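Vv2_1132 (Vibrio vulnificus CMCP6, PDB 5Y9S) probably regulates transcription as a tetrameric LysR-type regulator, joining a DNA-binding helix-turn-helix domain to a periplasmic-binding-protein-like effector domain. Local coordinates at residues T233-G245 against V251-L265. Residues are numbered along the deposited sequence; the frame is centred on the assembly and turned at random.
Sequences TLSESLVKMAIGG and VPMHVIEEELAQHRL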
loop_
_atom_site.group_PDB
_atom_site.type_symbol
_atom_site.label_atom_id
_atom_site.label_comp_id
_atom_site.label_asym_id
_atom_site.label_seq_id
_atom_site.Cartn_x
_atom_site.Cartn_y
_atom_site.Cartn_z
ATOM N N THR D 233 16.288 26.990 8.620
ATOM C CA THR D 233 16.306 27.219 7.182
ATOM C C THR D 233 15.783 28.607 6.819
ATOM O O THR D 233 15.882 29.006 5.655
ATOM C CB THR D 233 15.477 26.161 6.455
ATOM O OG1 THR D 233 14.173 26.065 7.076
ATOM C CG2 THR D 233 16.180 24.774 6.494
ATOM N N LEU D 234 15.233 29.344 7.778
ATOM C CA LEU D 234 14.407 30.520 7.498
ATOM C C LEU D 234 15.154 31.772 7.924
ATOM O O LEU D 234 15.305 32.032 9.125
ATOM C CB LEU D 234 13.058 30.415 8.209
ATOM C CG LEU D 234 12.297 29.142 7.844
ATOM C CD1 LEU D 234 11.063 28.981 8.674
ATOM C CD2 LEU D 234 11.944 29.140 6.351
ATOM N N SER D 235 15.604 32.546 6.931
ATOM C CA SER D 235 16.230 33.839 7.198
ATOM C C SER D 235 15.413 34.653 8.185
ATOM O O SER D 235 15.959 35.244 9.126
ATOM C CB SER D 235 16.409 34.612 5.885
ATOM O OG SER D 235 17.618 34.217 5.266
ATOM N N GLU D 236 14.094 34.658 8.009
ATOM C CA GLU D 236 13.222 35.489 8.825
ATOM C C GLU D 236 13.247 35.079 10.288
ATOM O O GLU D 236 12.963 35.910 11.155
ATOM C CB GLU D 236 11.791 35.438 8.278
ATOM C CG GLU D 236 11.713 35.403 6.725
ATOM C CD GLU D 236 12.013 34.016 6.126
ATOM O OE1 GLU D 236 11.254 33.069 6.371
ATOM O OE2 GLU D 236 13.048 33.867 5.443
ATOM N N SER D 237 13.592 33.826 10.581
ATOM C CA SER D 237 13.714 33.385 11.970
ATOM C C SER D 237 15.018 33.870 12.573
ATOM O O SER D 237 15.039 34.303 13.730
ATOM C CB SER D 237 13.652 31.860 12.069
ATOM O OG SER D 237 12.324 31.430 12.027
ATOM N N LEU D 238 16.114 33.767 11.811
ATOM C CA LEU D 238 17.362 34.342 12.272
ATOM C C LEU D 238 17.147 35.790 12.676
ATOM O O LEU D 238 17.580 36.215 13.756
ATOM C CB LEU D 238 18.430 34.245 11.188
ATOM C CG LEU D 238 18.790 32.810 10.838
ATOM C CD1 LEU D 238 19.623 32.825 9.581
ATOM C CD2 LEU D 238 19.513 32.110 11.975
ATOM N N VAL D 239 16.412 36.539 11.845
ATOM C CA VAL D 239 16.217 37.963 12.094
ATOM C C VAL D 239 15.488 38.184 13.421
ATOM O O VAL D 239 15.915 39.000 14.241
ATOM C CB VAL D 239 15.482 38.613 10.908
ATOM C CG1 VAL D 239 14.907 39.985 11.313
ATOM C CG2 VAL D 239 16.451 38.747 9.733
ATOM N N LYS D 240 14.398 37.440 13.669
ATOM C CA LYS D 240 13.719 37.564 14.959
ATOM C C LYS D 240 14.681 37.295 16.103
ATOM O O LYS D 240 14.784 38.090 17.040
ATOM C CB LYS D 240 12.524 36.609 15.054
ATOM C CG LYS D 240 11.325 37.028 14.257
ATOM C CD LYS D 240 10.894 38.448 14.572
ATOM C CE LYS D 240 9.702 38.838 13.687
ATOM N NZ LYS D 240 8.480 39.174 14.497
ATOM N N MET D 241 15.403 36.171 16.029
ATOM C CA MET D 241 16.375 35.817 17.057
ATOM C C MET D 241 17.404 36.919 17.241
ATOM O O MET D 241 17.792 37.239 18.372
ATOM C CB MET D 241 17.077 34.514 16.667
ATOM C CG MET D 241 16.264 33.234 16.900
ATOM S SD MET D 241 15.383 33.230 18.482
ATOM C CE MET D 241 16.565 32.344 19.453
ATOM N N ALA D 242 17.897 37.483 16.136
ATOM C CA ALA D 242 18.947 38.484 16.272
ATOM C C ALA D 242 18.411 39.745 16.940
ATOM O O ALA D 242 19.101 40.362 17.767
ATOM C CB ALA D 242 19.555 38.791 14.908
ATOM N N ILE D 243 17.175 40.130 16.611
ATOM C CA ILE D 243 16.600 41.334 17.217
ATOM C C ILE D 243 16.582 41.193 18.728
ATOM O O ILE D 243 16.879 42.144 19.461
ATOM C CB ILE D 243 15.183 41.593 16.674
ATOM C CG1 ILE D 243 15.206 42.021 15.211
ATOM C CG2 ILE D 243 14.451 42.628 17.531
ATOM C CD1 ILE D 243 13.799 42.287 14.677
ATOM N N GLY D 244 16.235 40.000 19.215
ATOM C CA GLY D 244 16.208 39.700 20.626
ATOM C C GLY D 244 17.564 39.485 21.250
ATOM O O GLY D 244 17.633 39.081 22.412
ATOM N N GLY D 245 18.645 39.745 20.525
ATOM C CA GLY D 245 19.966 39.671 21.120
ATOM C C GLY D 245 20.496 38.277 21.366
ATOM O O GLY D 245 21.425 38.120 22.162
ATOM N N VAL D 251 22.826 37.407 7.282
ATOM C CA VAL D 251 21.544 37.432 6.573
ATOM C C VAL D 251 21.654 38.343 5.367
ATOM O O VAL D 251 22.409 39.326 5.349
ATOM C CB VAL D 251 20.390 37.923 7.474
ATOM C CG1 VAL D 251 20.150 36.968 8.628
ATOM C CG2 VAL D 251 20.655 39.359 7.969
ATOM N N PRO D 252 20.893 38.027 4.328
ATOM C CA PRO D 252 20.878 38.878 3.134
ATOM C C PRO D 252 20.339 40.260 3.465
ATOM O O PRO D 252 19.428 40.404 4.280
ATOM C CB PRO D 252 19.943 38.125 2.179
ATOM C CG PRO D 252 20.022 36.713 2.625
ATOM C CD PRO D 252 20.202 36.749 4.112
ATOM N N MET D 253 20.919 41.280 2.825
ATOM C CA MET D 253 20.450 42.642 3.065
ATOM C C MET D 253 18.953 42.770 2.847
ATOM O O MET D 253 18.280 43.459 3.608
ATOM C CB MET D 253 21.178 43.658 2.164
ATOM C CG MET D 253 22.543 44.102 2.645
ATOM S SD MET D 253 22.402 45.145 4.096
ATOM C CE MET D 253 21.468 46.543 3.527
ATOM N N HIS D 254 18.403 42.113 1.822
ATOM C CA HIS D 254 17.016 42.415 1.472
ATOM C C HIS D 254 16.021 41.953 2.535
ATOM O O HIS D 254 14.859 42.382 2.515
ATOM C CB HIS D 254 16.654 41.805 0.110
ATOM C CG HIS D 254 16.325 40.348 0.161
ATOM N ND1 HIS D 254 17.263 39.362 -0.055
ATOM C CD2 HIS D 254 15.156 39.712 0.406
ATOM C CE1 HIS D 254 16.682 38.176 0.048
ATOM N NE2 HIS D 254 15.406 38.361 0.335
ATOM N N VAL D 255 16.457 41.108 3.472
ATOM C CA VAL D 255 15.573 40.633 4.531
ATOM C C VAL D 255 15.507 41.593 5.713
ATOM O O VAL D 255 14.566 41.505 6.511
ATOM C CB VAL D 255 16.024 39.217 4.950
ATOM C CG1 VAL D 255 15.254 38.710 6.135
ATOM C CG2 VAL D 255 15.844 38.258 3.780
ATOM N N ILE D 256 16.427 42.557 5.814
ATOM C CA ILE D 256 16.537 43.393 7.003
ATOM C C ILE D 256 16.367 44.876 6.693
ATOM O O ILE D 256 16.737 45.718 7.513
ATOM C CB ILE D 256 17.879 43.158 7.719
ATOM C CG1 ILE D 256 19.017 43.350 6.722
ATOM C CG2 ILE D 256 17.933 41.777 8.292
ATOM C CD1 ILE D 256 20.409 43.412 7.343
ATOM N N GLU D 257 15.845 45.216 5.515
ATOM C CA GLU D 257 15.758 46.623 5.123
ATOM C C GLU D 257 15.019 47.438 6.172
ATOM O O GLU D 257 15.470 48.523 6.555
ATOM C CB GLU D 257 15.071 46.746 3.762
ATOM C CG GLU D 257 15.215 48.113 3.095
ATOM C CD GLU D 257 14.305 48.283 1.872
ATOM O OE1 GLU D 257 13.965 47.271 1.218
ATOM O OE2 GLU D 257 13.925 49.434 1.567
ATOM N N GLU D 258 13.901 46.908 6.678
ATOM C CA GLU D 258 13.085 47.614 7.661
ATOM C C GLU D 258 13.703 47.585 9.054
ATOM O O GLU D 258 13.618 48.579 9.781
ATOM C CB GLU D 258 11.682 47.015 7.699
ATOM C CG GLU D 258 10.702 47.778 8.569
ATOM C CD GLU D 258 9.269 47.344 8.321
ATOM O OE1 GLU D 258 8.752 46.489 9.081
ATOM O OE2 GLU D 258 8.668 47.849 7.349
ATOM N N GLU D 259 14.312 46.460 9.456
ATOM C CA GLU D 259 14.984 46.417 10.754
ATOM C C GLU D 259 16.132 47.422 10.823
ATOM O O GLU D 259 16.323 48.083 11.851
ATOM C CB GLU D 259 15.494 45.008 11.054
ATOM C CG GLU D 259 14.403 43.981 11.399
ATOM C CD GLU D 259 13.650 43.476 10.161
ATOM O OE1 GLU D 259 13.955 43.959 9.043
ATOM O OE2 GLU D 259 12.749 42.609 10.305
ATOM N N LEU D 260 16.908 47.560 9.742
ATOM C CA LEU D 260 18.005 48.527 9.752
ATOM C C LEU D 260 17.477 49.953 9.807
ATOM O O LEU D 260 18.090 50.821 10.437
ATOM C CB LEU D 260 18.900 48.340 8.520
ATOM C CG LEU D 260 19.866 47.148 8.497
ATOM C CD1 LEU D 260 20.587 47.018 7.170
ATOM C CD2 LEU D 260 20.870 47.305 9.619
ATOM N N ALA D 261 16.342 50.210 9.161
ATOM C CA ALA D 261 15.756 51.539 9.219
ATOM C C ALA D 261 15.171 51.828 10.596
ATOM O O ALA D 261 15.234 52.968 11.075
ATOM C CB ALA D 261 14.691 51.676 8.136
ATOM N N GLN D 262 14.621 50.816 11.260
ATOM C CA GLN D 262 14.088 51.027 12.596
ATOM C C GLN D 262 15.163 50.978 13.683
ATOM O O GLN D 262 14.833 51.135 14.863
ATOM C CB GLN D 262 12.989 49.994 12.888
ATOM C CG GLN D 262 11.632 50.308 12.258
ATOM C CD GLN D 262 10.833 51.381 13.023
ATOM O OE1 GLN D 262 11.399 52.303 13.629
ATOM N NE2 GLN D 262 9.509 51.258 12.986
ATOM N N HIS D 263 16.429 50.758 13.323
ATOM C CA HIS D 263 17.529 50.691 14.288
ATOM C C HIS D 263 17.348 49.564 15.292
ATOM O O HIS D 263 17.842 49.640 16.420
ATOM C CB HIS D 263 17.712 52.013 15.028
ATOM C CG HIS D 263 17.773 53.201 14.128
ATOM N ND1 HIS D 263 16.757 54.126 14.054
ATOM C CD2 HIS D 263 18.728 53.620 13.268
ATOM C CE1 HIS D 263 17.082 55.069 13.188
ATOM N NE2 HIS D 263 18.273 54.783 12.694
ATOM N N ARG D 264 16.642 48.513 14.897
ATOM C CA ARG D 264 16.532 47.334 15.734
ATOM C C ARG D 264 17.619 46.310 15.434
ATOM O O ARG D 264 17.745 45.321 16.163
ATOM C CB ARG D 264 15.135 46.712 15.578
ATOM C CG ARG D 264 14.043 47.519 16.287
ATOM C CD ARG D 264 12.721 46.798 16.274
ATOM N NE ARG D 264 12.271 46.571 14.907
ATOM C CZ ARG D 264 11.497 45.554 14.539
ATOM N NH1 ARG D 264 11.085 44.676 15.450
ATOM N NH2 ARG D 264 11.137 45.410 13.265
ATOM N N LEU D 265 18.418 46.537 14.396
ATOM C CA LEU D 265 19.571 45.706 14.090
ATOM C C LEU D 265 20.643 46.608 13.526
ATOM O O LEU D 265 20.345 47.604 12.866
ATOM C CB LEU D 265 19.254 44.605 13.069
ATOM C CG LEU D 265 18.458 43.403 13.543
ATOM C CD1 LEU D 265 17.977 42.614 12.351
ATOM C CD2 LEU D 265 19.321 42.537 14.483
#
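Ser235 and Pro252 open a run of side-chain packing, without a hydrogen bond, between helix 235-243 and residues 251-265, inside the LysR substrate-binding domain with its periplasmic-binding-protein-like fold. A β-α-β unit is completed here: strand 225-232 leads into the helix, which returns the chain to strand 248-252, parallel to strand 199-205 like the first. Ser235 OG lies 3.8 Å from Pro252 CD in van der Waals contact, and its hydrogen bond goes to Tyr205 OH. One turn on, Leu238 rests its CB on Val251 CG1 at 4.1 Å, while its side chain also packs on Leu203 and Phe230 of the sheet. Val239 is the hub, and its two methyls divide the work. CG2 meets Ile256 CG2 at 3.7 Å and touches Val255 CG1 as well. CG1, held anti to the backbone N (chi1 163°), faces Glu259 instead, with OE2 3.5 Å away. The two side chains approach from opposite directions, and the bend at chi2 (77°) turns the Glu259 carboxylate toward that methyl. Farther along, Ala242 CB touches Leu265 CD2 at 3.8 Å. The extended Ile243 side chain crosses Leu265 at about a right angle; its CD1 touches Glu259 CG and also sits over one face of the Arg264 guanidinium, off-centre and 3.7 Å from NH1.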